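Local coordinates for BB1 (Synthetic construct, PDB 6D0T), which is a designed antiparallel beta barrel, made in work towards de novo barrels that activate the fluorescence of a small molecule, at residues Q83-S86 and P87-E91. Numbering follows the deposited sequence.
Sequences QVRS and PDSVE
Ser86 points its OG into the turn that it opens, giving a hydrogen bond of 2.8 Å to Asp88 OD1. It meets that oxygen on the anti side, 23° out of the carboxylate plane. A chi1 of 75° places OG over the backbone, flanked by N and C, on the side of the turn, where it also touches Ser89 CB at 3.4 Å. With an alanine in place of Ser86, Asp88 OD1 would probably lose this donor and its carboxylate would be freer to turn. Ser86 to Ser89 form a type I beta turn, which closes the hairpin of strands 77-86 and 89-96 at one end of the eight-stranded barrel. Behind the turn the strands carry a classic beta bulge: Arg85 and Ser86 both face Ser89, whose O accepts Arg85 N at 2.9 Å and, weakly, Ser86 N. Ser89 turns its own hydroxyl to Glu105 on the next strand. Further along, Glu91 lays its CG against Arg85 CG at 3.8 Å. The guanidinium and carboxylate planes are 26° apart, but Arg85 NE stays 4.7 Å from Glu91 OE2, and their charged ends are not in contact. On the face opposite Gln83 and Glu91, Val84 CG2 meets Val90 CG2 at 4.2 Å, and both valines pack on Tyr7 of the short helix 4-7.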
loop_
_atom_site.group_PDB
_atom_site.type_symbol
_atom_site.label_atom_id
_atom_site.label_comp_id
_atom_site.label_asym_id
_atom_site.label_seq_id
_atom_site.Cartn_x
_atom_site.Cartn_y
_atom_site.Cartn_z
ATOM N N GLN A 83 2.048 -7.367 -6.135
ATOM C CA GLN A 83 1.813 -8.737 -6.568
ATOM C C GLN A 83 1.038 -9.465 -5.482
ATOM O O GLN A 83 1.560 -9.702 -4.388
ATOM C CB GLN A 83 3.116 -9.471 -6.834
ATOM C CG GLN A 83 2.884 -10.929 -7.266
ATOM C CD GLN A 83 2.022 -11.067 -8.543
ATOM O OE1 GLN A 83 2.461 -10.682 -9.633
ATOM N NE2 GLN A 83 0.806 -11.637 -8.405
ATOM N N VAL A 84 -0.199 -9.824 -5.793
ATOM C CA VAL A 84 -0.972 -10.694 -4.916
ATOM C C VAL A 84 -0.321 -12.066 -4.827
ATOM O O VAL A 84 0.054 -12.653 -5.842
ATOM C CB VAL A 84 -2.409 -10.815 -5.443
ATOM C CG1 VAL A 84 -3.245 -11.787 -4.557
ATOM C CG2 VAL A 84 -3.067 -9.461 -5.480
ATOM N N ARG A 85 -0.198 -12.589 -3.603
ATOM C CA ARG A 85 0.418 -13.892 -3.358
ATOM C C ARG A 85 -0.526 -14.943 -2.810
ATOM O O ARG A 85 -0.210 -16.140 -2.903
ATOM C CB ARG A 85 1.575 -13.771 -2.353
ATOM C CG ARG A 85 2.645 -12.748 -2.658
ATOM C CD ARG A 85 3.406 -13.073 -3.897
ATOM N NE ARG A 85 3.837 -14.467 -3.932
ATOM C CZ ARG A 85 4.609 -14.989 -4.880
ATOM N NH1 ARG A 85 5.096 -14.222 -5.854
ATOM N NH2 ARG A 85 4.871 -16.291 -4.865
ATOM N N SER A 86 -1.631 -14.540 -2.181
ATOM C CA SER A 86 -2.560 -15.475 -1.555
ATOM C C SER A 86 -3.821 -14.701 -1.249
ATOM O O SER A 86 -3.850 -13.481 -1.473
ATOM C CB SER A 86 -1.998 -16.042 -0.255
ATOM O OG SER A 86 -2.099 -15.035 0.737
ATOM N N PRO A 87 -4.856 -15.336 -0.691
ATOM C CA PRO A 87 -6.072 -14.578 -0.362
ATOM C C PRO A 87 -5.841 -13.506 0.678
ATOM O O PRO A 87 -6.624 -12.542 0.717
ATOM C CB PRO A 87 -7.048 -15.654 0.126
ATOM C CG PRO A 87 -6.569 -16.913 -0.592
ATOM C CD PRO A 87 -5.080 -16.777 -0.599
ATOM N N ASP A 88 -4.779 -13.613 1.482
ATOM C CA ASP A 88 -4.560 -12.652 2.558
ATOM C C ASP A 88 -3.225 -11.915 2.495
ATOM O O ASP A 88 -2.893 -11.221 3.460
ATOM C CB ASP A 88 -4.707 -13.326 3.934
ATOM C CG ASP A 88 -3.610 -14.363 4.243
ATOM O OD1 ASP A 88 -2.685 -14.599 3.426
ATOM O OD2 ASP A 88 -3.675 -14.930 5.375
ATOM N N SER A 89 -2.470 -11.984 1.389
ATOM C CA SER A 89 -1.118 -11.425 1.372
ATOM C C SER A 89 -0.807 -10.820 0.019
ATOM O O SER A 89 -1.025 -11.462 -1.013
ATOM C CB SER A 89 -0.066 -12.496 1.704
ATOM O OG SER A 89 1.234 -12.003 1.490
ATOM N N VAL A 90 -0.315 -9.571 0.038
ATOM C CA VAL A 90 0.062 -8.834 -1.160
ATOM C C VAL A 90 1.466 -8.272 -0.958
ATOM O O VAL A 90 1.727 -7.610 0.053
ATOM C CB VAL A 90 -0.929 -7.684 -1.457
ATOM C CG1 VAL A 90 -0.510 -6.954 -2.748
ATOM C CG2 VAL A 90 -2.332 -8.203 -1.587
ATOM N N GLU A 91 2.364 -8.496 -1.918
ATOM C CA GLU A 91 3.678 -7.861 -1.835
ATOM C C GLU A 91 3.683 -6.574 -2.652
ATOM O O GLU A 91 2.977 -6.462 -3.653
ATOM C CB GLU A 91 4.790 -8.815 -2.310
ATOM C CG GLU A 91 4.949 -9.991 -1.362
ATOM C CD GLU A 91 6.111 -10.936 -1.660
ATOM O OE1 GLU A 91 6.831 -10.751 -2.674
ATOM O OE2 GLU A 91 6.295 -11.893 -0.855
#